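Local coordinates for RagB/SusD family nutrient uptake outer membrane protein (Bacteroides thetaiotaomicron, PDB 7KV2) that probably captures beta-glucan at the cell surface as a SusD-type glycan-binding lipoprotein of the outer membrane, for uptake by this gut bacterium, at residues 410-414 and 449-453; 255-259 and 431-435; 78-82 and 454-458. All blocks are in the same frame, centred on the assembly; numbering follows the deposited sequence.

Contacts 1 and 3 share helix 446-456, and contact 2 touches it from helix 425-435 and the 255-259 loop. Contact 1 sets helix 446-456 against helix 405-417, while contact 3 ties its last turn to the 78-82 loop. The centres of contacts 1 and 2, and of contacts 1 and 3, are about 14 Å apart; those of contacts 2 and 3 about 18 Å. Glu-452 OE1 lies 2.7 Å from His-433 ND1, probably a hydrogen bond between contacts 1 and 2, while Arg-435 NH2 makes a 3.0 Å salt bridge to Glu-456 OE2, joining contacts 2 and 3. The bound sodium ion lies about 8 Å from the side chain of Leu-431 in contact 2 and about 13 Å from that of Asn-411 in contact 1.

Contact 1 of 3, residues 410-414 and 449-453; sequences LNAAE and IIEER
Leu-410 reaches across from helix 405-417 and lies over Ile-449, Glu-452 and Arg-453 of helix 446-456, with CD2 4.0 Å from Glu-452 CG and CD1 3.9 Å from Arg-453 CG. Both segments are fully helical. Their axes come within 10.2 Å and run nearly antiparallel at 166°, with the register set by Glu-414 and Ile-449, whose CA atoms are 6.4 Å apart. Ile-449, in the mt rotamer, answers Leu-410 from the other helix: its CG2 is 3.7 Å from Leu-410 O, and its CD1 sits 3.9 Å from Ala-413 CB and 3.8 Å from Glu-414 N. The small alanine leaves room for that methyl.

A polar cluster borders this apolar patch. Arg-453 (chi1 m, chi2 t, chi3 p) folds its guanidinium toward helix 405-417 and donates from NH1 to Asn-411 OD1 at 2.9 Å. One water accepts from the same NH1 at 2.8 Å and donates to Glu-414 OE1 at 2.7 Å and, weakly, to Leu-410 O at 2.8 Å. Glu-414 is extended (tt), placing OE1 3.6 Å from Ile-450 CD1. These charges are shared with neighbours: Arg-453 also pairs with Asp-466 and Glu-407, Glu-414 with Arg-469 and Arg-418, and Glu-452 turns away to Arg-338. Leu-429 of helix 425-435 packs on both Leu-410 and Ile-449. Such near-antiparallel helix packing, an apolar patch bordered by buried arginine, asparagine, glutamate and water, belongs here to the helical, TPR-related framework of the SusD fold.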
ATOM      1  N   LEU A 410      -0.664 -16.685   2.226  1.00 19.41           N
ATOM      2  CA  LEU A 410      -0.809 -16.440   3.677  1.00 20.10           C
ATOM      3  C   LEU A 410      -2.289 -16.225   4.011  1.00 20.95           C
ATOM      4  O   LEU A 410      -2.722 -16.703   5.091  1.00 21.05           O
ATOM      5  CB  LEU A 410       0.096 -15.275   4.064  1.00 19.20           C
ATOM      6  CG  LEU A 410       1.585 -15.611   3.961  1.00 18.71           C
ATOM      7  CD1 LEU A 410       2.486 -14.419   4.287  1.00 20.18           C
ATOM      8  CD2 LEU A 410       1.961 -16.768   4.864  1.00 21.28           C
ATOM      9  N   ASN A 411      -3.034 -15.504   3.176  1.00 19.07           N
ATOM     10  CA  ASN A 411      -4.506 -15.310   3.363  1.00 20.46           C
ATOM     11  C   ASN A 411      -5.196 -16.694   3.439  1.00 24.50           C
ATOM     12  O   ASN A 411      -5.987 -16.928   4.386  1.00 23.84           O
ATOM     13  CB  ASN A 411      -5.142 -14.524   2.215  1.00 20.35           C
ATOM     14  CG  ASN A 411      -4.941 -13.021   2.240  1.00 21.41           C
ATOM     15  OD1 ASN A 411      -4.386 -12.463   3.183  1.00 22.26           O
ATOM     16  ND2 ASN A 411      -5.425 -12.356   1.203  1.00 19.86           N
ATOM     17  N   ALA A 412      -4.893 -17.587   2.480  1.00 22.64           N
ATOM     18  CA  ALA A 412      -5.471 -18.953   2.423  1.00 23.49           C
ATOM     19  C   ALA A 412      -5.063 -19.737   3.683  1.00 25.20           C
ATOM     20  O   ALA A 412      -5.922 -20.315   4.326  1.00 26.21           O
ATOM     21  CB  ALA A 412      -5.056 -19.651   1.156  1.00 22.62           C
ATOM     22  N   ALA A 413      -3.779 -19.778   4.044  1.00 25.84           N
ATOM     23  CA  ALA A 413      -3.326 -20.453   5.285  1.00 24.19           C
ATOM     24  C   ALA A 413      -4.163 -19.941   6.474  1.00 27.25           C
ATOM     25  O   ALA A 413      -4.713 -20.762   7.259  1.00 27.83           O
ATOM     26  CB  ALA A 413      -1.854 -20.219   5.499  1.00 23.74           C
ATOM     27  N   GLU A 414      -4.264 -18.635   6.662  1.00 23.51           N
ATOM     28  CA  GLU A 414      -4.950 -18.063   7.846  1.00 24.68           C
ATOM     29  C   GLU A 414      -6.428 -18.473   7.823  1.00 28.75           C
ATOM     30  O   GLU A 414      -6.944 -18.854   8.878  1.00 29.72           O
ATOM     31  CB  GLU A 414      -4.857 -16.541   7.873  1.00 23.10           C
ATOM     32  CG  GLU A 414      -5.482 -15.944   9.091  1.00 24.89           C
ATOM     33  CD  GLU A 414      -5.314 -14.453   9.254  1.00 28.70           C
ATOM     34  OE1 GLU A 414      -4.394 -13.882   8.596  1.00 24.84           O
ATOM     35  OE2 GLU A 414      -6.072 -13.870  10.084  1.00 25.19           O
ATOM     36  N   ILE A 449       1.464 -17.545  11.263  1.00 22.36           N
ATOM     37  CA  ILE A 449       1.027 -16.978   9.957  1.00 22.60           C
ATOM     38  C   ILE A 449       1.114 -15.446  10.035  1.00 22.49           C
ATOM     39  O   ILE A 449       1.666 -14.827   9.102  1.00 20.86           O
ATOM     40  CB  ILE A 449      -0.352 -17.497   9.550  1.00 21.48           C
ATOM     41  CG1 ILE A 449      -0.323 -19.013   9.391  1.00 22.17           C
ATOM     42  CG2 ILE A 449      -0.832 -16.808   8.280  1.00 21.29           C
ATOM     43  CD1 ILE A 449      -1.690 -19.646   9.317  1.00 22.67           C
ATOM     44  N   ILE A 450       0.659 -14.866  11.138  1.00 21.26           N
ATOM     45  CA  ILE A 450       0.682 -13.403  11.343  1.00 20.62           C
ATOM     46  C   ILE A 450       2.146 -12.940  11.372  1.00 21.55           C
ATOM     47  O   ILE A 450       2.470 -11.890  10.737  1.00 20.34           O
ATOM     48  CB  ILE A 450      -0.110 -13.022  12.599  1.00 20.41           C
ATOM     49  CG1 ILE A 450      -1.585 -13.407  12.458  1.00 25.12           C
ATOM     50  CG2 ILE A 450       0.084 -11.552  12.897  1.00 22.02           C
ATOM     51  CD1 ILE A 450      -2.238 -12.737  11.268  1.00 32.96           C
ATOM     52  N   GLU A 451       3.017 -13.694  12.024  1.00 19.42           N
ATOM     53  CA  GLU A 451       4.454 -13.329  12.042  1.00 20.03           C
ATOM     54  C   GLU A 451       5.077 -13.498  10.639  1.00 19.44           C
ATOM     55  O   GLU A 451       6.013 -12.724  10.315  1.00 17.69           O
ATOM     56  CB  GLU A 451       5.179 -14.036  13.170  1.00 21.36           C
ATOM     57  CG  GLU A 451       6.640 -13.634  13.263  1.00 21.50           C
ATOM     58  CD  GLU A 451       6.965 -12.179  13.590  1.00 24.66           C
ATOM     59  OE1 GLU A 451       6.053 -11.327  13.825  1.00 22.02           O
ATOM     60  OE2 GLU A 451       8.174 -11.896  13.647  1.00 29.84           O
ATOM     61  N   GLU A 452       4.628 -14.456   9.827  1.00 19.79           N
ATOM     62  CA  GLU A 452       5.187 -14.613   8.463  1.00 18.87           C
ATOM     63  C   GLU A 452       4.787 -13.386   7.640  1.00 17.97           C
ATOM     64  O   GLU A 452       5.626 -12.888   6.915  1.00 16.69           O
ATOM     65  CB  GLU A 452       4.723 -15.891   7.773  1.00 20.34           C
ATOM     66  CG  GLU A 452       5.542 -16.242   6.548  1.00 20.62           C
ATOM     67  CD  GLU A 452       6.942 -16.728   6.864  1.00 22.06           C
ATOM     68  OE1 GLU A 452       7.140 -17.289   7.992  1.00 22.09           O
ATOM     69  OE2 GLU A 452       7.843 -16.460   6.039  1.00 21.73           O
ATOM     70  N   ARG A 453       3.559 -12.884   7.787  1.00 17.73           N
ATOM     71  CA  ARG A 453       3.137 -11.626   7.142  1.00 17.92           C
ATOM     72  C   ARG A 453       4.090 -10.503   7.554  1.00 18.08           C
ATOM     73  O   ARG A 453       4.479  -9.683   6.709  1.00 17.74           O
ATOM     74  CB  ARG A 453       1.695 -11.274   7.493  1.00 18.92           C
ATOM     75  CG  ARG A 453       0.661 -12.270   7.021  1.00 17.90           C
ATOM     76  CD  ARG A 453      -0.739 -11.885   7.485  1.00 19.61           C
ATOM     77  NE  ARG A 453      -1.212 -10.713   6.755  1.00 20.66           N
ATOM     78  CZ  ARG A 453      -1.822 -10.700   5.575  1.00 20.28           C
ATOM     79  NH1 ARG A 453      -2.236 -11.812   4.966  1.00 19.74           N
ATOM     80  NH2 ARG A 453      -2.083  -9.529   5.036  1.00 22.98           N
TER
HETATM   81  O   HOH W   1      -2.792 -14.211   6.394  1.00 23.03           O

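Contact 2 of 3, residues 255-259 and 431-435; sequences LMPDY and LVHKR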
ATOM      1  N   LEU A 255       5.106 -17.724  -6.827  1.00 18.95           N
ATOM      2  CA  LEU A 255       6.170 -16.964  -6.112  1.00 19.33           C
ATOM      3  C   LEU A 255       7.375 -16.816  -7.032  1.00 21.34           C
ATOM      4  O   LEU A 255       7.765 -17.802  -7.700  1.00 19.96           O
ATOM      5  CB  LEU A 255       6.588 -17.660  -4.813  1.00 19.85           C
ATOM      6  CG  LEU A 255       5.540 -17.754  -3.707  1.00 20.20           C
ATOM      7  CD1 LEU A 255       6.072 -18.543  -2.511  1.00 19.33           C
ATOM      8  CD2 LEU A 255       5.047 -16.378  -3.276  1.00 19.55           C
ATOM      9  N   MET A 256       7.989 -15.627  -7.037  1.00 19.18           N
ATOM     10  CA  MET A 256       9.316 -15.457  -7.657  1.00 18.93           C
ATOM     11  C   MET A 256      10.275 -16.287  -6.818  1.00 18.06           C
ATOM     12  O   MET A 256      10.233 -16.304  -5.580  1.00 17.25           O
ATOM     13  CB  MET A 256       9.764 -13.989  -7.655  1.00 18.76           C
ATOM     14  CG  MET A 256       8.798 -13.059  -8.349  1.00 20.99           C
ATOM     15  SD  MET A 256       9.587 -11.476  -8.839  1.00 23.68           S
ATOM     16  CE  MET A 256      10.564 -12.096 -10.222  1.00 23.15           C
ATOM     17  N   PRO A 257      11.171 -17.075  -7.443  1.00 18.91           N
ATOM     18  CA  PRO A 257      12.028 -17.923  -6.632  1.00 21.01           C
ATOM     19  C   PRO A 257      12.977 -17.138  -5.729  1.00 19.86           C
ATOM     20  O   PRO A 257      13.357 -17.680  -4.722  1.00 19.48           O
ATOM     21  CB  PRO A 257      12.830 -18.718  -7.679  1.00 21.40           C
ATOM     22  CG  PRO A 257      12.027 -18.659  -8.954  1.00 23.75           C
ATOM     23  CD  PRO A 257      11.232 -17.363  -8.880  1.00 21.63           C
ATOM     24  N   ASP A 258      13.375 -15.926  -6.127  1.00 17.80           N
ATOM     25  CA  ASP A 258      14.356 -15.107  -5.367  1.00 18.25           C
ATOM     26  C   ASP A 258      13.671 -13.825  -4.880  1.00 16.13           C
ATOM     27  O   ASP A 258      13.289 -13.003  -5.730  1.00 15.51           O
ATOM     28  CB  ASP A 258      15.581 -14.731  -6.196  1.00 19.99           C
ATOM     29  CG  ASP A 258      16.690 -14.126  -5.365  1.00 26.27           C
ATOM     30  OD1 ASP A 258      16.383 -13.564  -4.270  1.00 27.12           O
ATOM     31  OD2 ASP A 258      17.883 -14.258  -5.770  1.00 28.21           O
ATOM     32  N   TYR A 259      13.465 -13.681  -3.577  1.00 17.64           N
ATOM     33  CA  TYR A 259      12.694 -12.532  -3.035  1.00 16.43           C
ATOM     34  C   TYR A 259      13.382 -11.217  -3.460  1.00 16.07           C
ATOM     35  O   TYR A 259      12.716 -10.193  -3.640  1.00 14.02           O
ATOM     36  CB  TYR A 259      12.578 -12.664  -1.516  1.00 16.02           C
ATOM     37  CG  TYR A 259      11.732 -11.602  -0.849  1.00 15.32           C
ATOM     38  CD1 TYR A 259      12.268 -10.358  -0.566  1.00 15.80           C
ATOM     39  CD2 TYR A 259      10.425 -11.869  -0.422  1.00 14.57           C
ATOM     40  CE1 TYR A 259      11.531  -9.370   0.101  1.00 15.99           C
ATOM     41  CE2 TYR A 259       9.687 -10.910   0.257  1.00 13.96           C
ATOM     42  CZ  TYR A 259      10.239  -9.662   0.526  1.00 15.36           C
ATOM     43  OH  TYR A 259       9.500  -8.724   1.209  1.00 14.94           O
ATOM     44  N   LEU A 431       5.509 -22.432   1.712  1.00 21.50           N
ATOM     45  CA  LEU A 431       5.968 -22.007   0.350  1.00 19.85           C
ATOM     46  C   LEU A 431       6.597 -20.609   0.477  1.00 17.73           C
ATOM     47  O   LEU A 431       7.707 -20.378  -0.048  1.00 18.65           O
ATOM     48  CB  LEU A 431       4.795 -21.999  -0.620  1.00 21.68           C
ATOM     49  CG  LEU A 431       4.388 -23.360  -1.195  1.00 22.71           C
ATOM     50  CD1 LEU A 431       3.142 -23.201  -2.034  1.00 23.20           C
ATOM     51  CD2 LEU A 431       5.511 -23.955  -2.012  1.00 24.31           C
ATOM     52  N   VAL A 432       5.955 -19.763   1.255  1.00 18.22           N
ATOM     53  CA  VAL A 432       6.441 -18.394   1.564  1.00 18.00           C
ATOM     54  C   VAL A 432       7.699 -18.443   2.447  1.00 19.57           C
ATOM     55  O   VAL A 432       8.717 -17.741   2.127  1.00 17.97           O
ATOM     56  CB  VAL A 432       5.337 -17.524   2.194  1.00 18.88           C
ATOM     57  CG1 VAL A 432       5.890 -16.169   2.593  1.00 21.80           C
ATOM     58  CG2 VAL A 432       4.164 -17.369   1.245  1.00 18.54           C
ATOM     59  N   HIS A 433       7.665 -19.185   3.561  1.00 20.87           N
ATOM     60  CA  HIS A 433       8.786 -19.305   4.525  1.00 20.68           C
ATOM     61  C   HIS A 433      10.039 -19.795   3.794  1.00 21.54           C
ATOM     62  O   HIS A 433      11.157 -19.219   3.972  1.00 19.32           O
ATOM     63  CB  HIS A 433       8.309 -20.243   5.667  1.00 21.99           C
ATOM     64  CG  HIS A 433       9.145 -20.240   6.895  1.00 22.99           C
ATOM     65  ND1 HIS A 433       8.998 -19.283   7.874  1.00 21.65           N
ATOM     66  CD2 HIS A 433      10.089 -21.117   7.334  1.00 24.12           C
ATOM     67  CE1 HIS A 433       9.826 -19.547   8.871  1.00 26.84           C
ATOM     68  NE2 HIS A 433      10.534 -20.665   8.560  1.00 24.22           N
ATOM     69  N   LYS A 434       9.868 -20.815   2.960  1.00 20.20           N
ATOM     70  CA  LYS A 434      11.026 -21.475   2.300  1.00 22.85           C
ATOM     71  C   LYS A 434      11.484 -20.661   1.095  1.00 20.27           C
ATOM     72  O   LYS A 434      12.666 -20.716   0.805  1.00 18.75           O
ATOM     73  CB  LYS A 434      10.715 -22.933   1.957  1.00 26.40           C
ATOM     74  CG  LYS A 434      10.642 -23.807   3.200  1.00 33.95           C
ATOM     75  CD  LYS A 434      10.951 -25.258   2.928  1.00 40.21           C
ATOM     76  CE  LYS A 434       9.982 -25.830   1.924  1.00 46.67           C
ATOM     77  NZ  LYS A 434       9.888 -27.304   2.053  1.00 57.35           N
ATOM     78  N   ARG A 435      10.610 -19.872   0.469  1.00 18.80           N
ATOM     79  CA  ARG A 435      11.045 -19.014  -0.656  1.00 18.72           C
ATOM     80  C   ARG A 435      12.108 -18.047  -0.114  1.00 18.21           C
ATOM     81  O   ARG A 435      13.060 -17.797  -0.831  1.00 17.77           O
ATOM     82  CB  ARG A 435       9.876 -18.268  -1.300  1.00 18.20           C
ATOM     83  CG  ARG A 435      10.290 -17.431  -2.502  1.00 17.34           C
ATOM     84  CD  ARG A 435      10.644 -16.005  -2.082  1.00 15.42           C
ATOM     85  NE  ARG A 435       9.475 -15.229  -1.671  1.00 16.70           N
ATOM     86  CZ  ARG A 435       8.590 -14.609  -2.463  1.00 16.12           C
ATOM     87  NH1 ARG A 435       8.664 -14.700  -3.773  1.00 15.90           N
ATOM     88  NH2 ARG A 435       7.580 -13.932  -1.928  1.00 16.61           N
TER
HETATM   89  O   HOH W   2      14.637 -15.678  -1.776  1.00 19.58           O
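Polar contacts centre on Arg-435, the last residue of helix 425-435, whose side chain turns into the 255-259 loop. Its NH1 donates to the backbone carbonyl Met-256 O at 2.9 Å, the oxygen lying near the guanidinium plane. Water 2 makes a second, backbone-to-backbone bridge, accepting from Tyr-259 N at 2.9 Å and donating to Arg-435 O at 2.8 Å.

Aromatic and apolar groups sandwich the same guanidinium. Tyr-259 CD2 covers one face, 3.7 Å from Arg-435 NE, but the ring presents its edge, so this is not a cation-pi stack. Leu-255 CD2 covers the opposite face. Leu-255 also reaches the preceding turn of the helix, its CD1 3.5 Å from Leu-431 O, 4.1 Å from Leu-431 CB and 4.4 Å from Val-432 CG2. Pro-257 points its CA-to-CB bond away but brings its O to 3.8 Å from Arg-435 CG.

Glu-272 and Glu-456 both form salt bridges with Arg-435, and Tyr-259 OH hydrogen-bonds to Glu-456 O. The chemistry implies a guanidinium used as the main link: held by a carbonyl and two carboxylates and covered on both faces, Arg-435 does most to join the loop after helix 237-249 to helix 425-435.

Contact 3 of 3, residues 78-82 and 454-458; sequences ADDLW and HLEFV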
ATOM      1  N   ALA A  78       2.862   1.280  12.884  1.00 17.85           N
ATOM      2  CA  ALA A  78       3.158  -0.089  13.367  1.00 18.28           C
ATOM      3  C   ALA A  78       4.521  -0.119  14.073  1.00 18.15           C
ATOM      4  O   ALA A  78       4.895   0.866  14.756  1.00 16.14           O
ATOM      5  CB  ALA A  78       3.068  -1.055  12.200  1.00 21.15           C
ATOM      6  N   ASP A  79       5.308  -1.185  13.871  1.00 20.31           N
ATOM      7  CA  ASP A  79       6.466  -1.529  14.731  1.00 19.94           C
ATOM      8  C   ASP A  79       7.710  -1.817  13.874  1.00 19.46           C
ATOM      9  O   ASP A  79       8.628  -2.497  14.387  1.00 19.62           O
ATOM     10  CB  ASP A  79       6.118  -2.699  15.654  1.00 19.44           C
ATOM     11  CG  ASP A  79       5.637  -3.954  14.959  1.00 19.68           C
ATOM     12  OD1 ASP A  79       5.056  -3.839  13.862  1.00 19.68           O
ATOM     13  OD2 ASP A  79       5.745  -5.048  15.565  1.00 21.40           O
ATOM     14  N   ASP A  80       7.788  -1.307  12.638  1.00 17.41           N
ATOM     15  CA  ASP A  80       8.864  -1.763  11.703  1.00 16.47           C
ATOM     16  C   ASP A  80       9.787  -0.626  11.279  1.00 17.32           C
ATOM     17  O   ASP A  80      10.996  -0.887  11.041  1.00 18.06           O
ATOM     18  CB  ASP A  80       8.260  -2.399  10.447  1.00 17.79           C
ATOM     19  CG  ASP A  80       7.589  -3.727  10.709  1.00 17.17           C
ATOM     20  OD1 ASP A  80       7.962  -4.391  11.693  1.00 18.82           O
ATOM     21  OD2 ASP A  80       6.655  -4.043   9.971  1.00 19.68           O
ATOM     22  N   LEU A  81       9.247   0.588  11.174  1.00 17.49           N
ATOM     23  CA  LEU A  81       9.950   1.788  10.680  1.00 17.13           C
ATOM     24  C   LEU A  81       9.897   2.851  11.754  1.00 18.13           C
ATOM     25  O   LEU A  81       8.921   2.831  12.587  1.00 19.25           O
ATOM     26  CB  LEU A  81       9.251   2.321   9.421  1.00 18.07           C
ATOM     27  CG  LEU A  81       8.967   1.326   8.306  1.00 19.53           C
ATOM     28  CD1 LEU A  81       8.221   2.027   7.170  1.00 21.39           C
ATOM     29  CD2 LEU A  81      10.262   0.720   7.765  1.00 19.67           C
ATOM     30  N   TRP A  82      10.783   3.817  11.667  1.00 16.84           N
ATOM     31  CA  TRP A  82      10.605   5.112  12.355  1.00 18.28           C
ATOM     32  C   TRP A  82       9.968   6.111  11.369  1.00 19.40           C
ATOM     33  O   TRP A  82       9.498   5.706  10.252  1.00 19.66           O
ATOM     34  CB  TRP A  82      11.943   5.588  12.935  1.00 16.37           C
ATOM     35  CG  TRP A  82      12.504   4.670  13.980  1.00 17.40           C
ATOM     36  CD1 TRP A  82      13.745   4.092  13.953  1.00 18.75           C
ATOM     37  CD2 TRP A  82      11.887   4.231  15.210  1.00 18.74           C
ATOM     38  NE1 TRP A  82      13.944   3.320  15.065  1.00 18.42           N
ATOM     39  CE2 TRP A  82      12.835   3.427  15.876  1.00 18.49           C
ATOM     40  CE3 TRP A  82      10.673   4.514  15.861  1.00 18.58           C
ATOM     41  CZ2 TRP A  82      12.563   2.820  17.112  1.00 18.26           C
ATOM     42  CZ3 TRP A  82      10.422   3.949  17.103  1.00 18.35           C
ATOM     43  CH2 TRP A  82      11.338   3.073  17.694  1.00 19.25           C
ATOM     44  N   HIS A 454       4.401 -10.426   8.849  1.00 18.30           N
ATOM     45  CA  HIS A 454       5.251  -9.386   9.450  1.00 17.66           C
ATOM     46  C   HIS A 454       6.623  -9.401   8.741  1.00 16.75           C
ATOM     47  O   HIS A 454       7.130  -8.336   8.406  1.00 16.21           O
ATOM     48  CB  HIS A 454       5.361  -9.649  10.964  1.00 18.12           C
ATOM     49  CG  HIS A 454       6.043  -8.555  11.700  1.00 18.41           C
ATOM     50  ND1 HIS A 454       6.526  -8.723  12.980  1.00 19.35           N
ATOM     51  CD2 HIS A 454       6.300  -7.279  11.347  1.00 19.55           C
ATOM     52  CE1 HIS A 454       7.044  -7.589  13.398  1.00 20.80           C
ATOM     53  NE2 HIS A 454       6.945  -6.678  12.399  1.00 19.75           N
ATOM     54  N   LEU A 455       7.188 -10.590   8.566  1.00 15.98           N
ATOM     55  CA  LEU A 455       8.511 -10.789   7.916  1.00 17.70           C
ATOM     56  C   LEU A 455       8.407 -10.434   6.418  1.00 15.83           C
ATOM     57  O   LEU A 455       9.379  -9.889   5.882  1.00 15.98           O
ATOM     58  CB  LEU A 455       8.907 -12.262   8.096  1.00 17.83           C
ATOM     59  CG  LEU A 455       9.238 -12.719   9.524  1.00 19.07           C
ATOM     60  CD1 LEU A 455       9.502 -14.219   9.561  1.00 19.95           C
ATOM     61  CD2 LEU A 455      10.466 -12.008  10.067  1.00 19.31           C
ATOM     62  N   GLU A 456       7.259 -10.722   5.800  1.00 15.56           N
ATOM     63  CA  GLU A 456       7.044 -10.703   4.330  1.00 14.87           C
ATOM     64  C   GLU A 456       6.788  -9.283   3.782  1.00 15.59           C
ATOM     65  O   GLU A 456       7.203  -8.996   2.640  1.00 15.78           O
ATOM     66  CB  GLU A 456       5.873 -11.636   4.006  1.00 14.99           C
ATOM     67  CG  GLU A 456       5.614 -11.811   2.536  1.00 15.06           C
ATOM     68  CD  GLU A 456       6.675 -12.491   1.690  1.00 14.81           C
ATOM     69  OE1 GLU A 456       7.601 -13.120   2.260  1.00 17.01           O
ATOM     70  OE2 GLU A 456       6.575 -12.359   0.433  1.00 15.52           O
ATOM     71  N   PHE A 457       6.111  -8.423   4.527  1.00 14.58           N
ATOM     72  CA  PHE A 457       5.498  -7.187   3.987  1.00 15.44           C
ATOM     73  C   PHE A 457       5.959  -5.911   4.694  1.00 14.70           C
ATOM     74  O   PHE A 457       5.237  -4.944   4.656  1.00 15.12           O
ATOM     75  CB  PHE A 457       3.965  -7.290   4.085  1.00 16.83           C
ATOM     76  CG  PHE A 457       3.352  -8.459   3.354  1.00 17.14           C
ATOM     77  CD1 PHE A 457       3.515  -8.582   1.985  1.00 16.85           C
ATOM     78  CD2 PHE A 457       2.666  -9.455   4.043  1.00 18.90           C
ATOM     79  CE1 PHE A 457       2.975  -9.659   1.306  1.00 17.37           C
ATOM     80  CE2 PHE A 457       2.118 -10.536   3.359  1.00 19.01           C
ATOM     81  CZ  PHE A 457       2.280 -10.631   1.994  1.00 18.14           C
ATOM     82  N   VAL A 458       7.152  -5.846   5.227  1.00 14.67           N
ATOM     83  CA  VAL A 458       7.637  -4.583   5.842  1.00 14.13           C
ATOM     84  C   VAL A 458       7.525  -3.483   4.788  1.00 14.31           C
ATOM     85  O   VAL A 458       8.024  -3.649   3.674  1.00 15.36           O
ATOM     86  CB  VAL A 458       9.069  -4.681   6.367  1.00 13.84           C
ATOM     87  CG1 VAL A 458       9.620  -3.306   6.739  1.00 13.49           C
ATOM     88  CG2 VAL A 458       9.203  -5.687   7.527  1.00 14.80           C
TER
HETATM   89  O   HOH W   3       5.652  -5.900   8.272  1.00 18.08           O
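A short 2.6 Å hydrogen bond, from His-454 NE2 to Asp-80 OD1, is the striking feature here: a His-carboxylate pair linking parts of the chain more than 370 residues apart. In this SusD-family fold it ties the loop between helices 70-75 and 92-98 to the C-terminal end of helix 446-456. The carboxylate meets the imidazole near the ring plane, and the other ring nitrogen, His-454 ND1, is bonded to Glu-451, so both nitrogens are engaged. Asp-80 OD1 also forms a salt bridge with Arg-331. Asp-79 OD2 approaches His-454 CE1 at 3.6 Å, while its charge is met by Arg-463.

The helix ends at Glu-456, and Phe-457 leaves helical geometry; beyond it the Val-458 side chain, set sideways, still reaches the 78-82 loop through its methyls. Its CG1 packs 4.2 Å from Leu-81 CD2, and its CG2 lies 3.9 Å from Asp-80 OD2. That same oxygen accepts from water 3 at 2.7 Å, and the water's other hydrogen bond runs 2.9 Å to the carbonyl His-454 O.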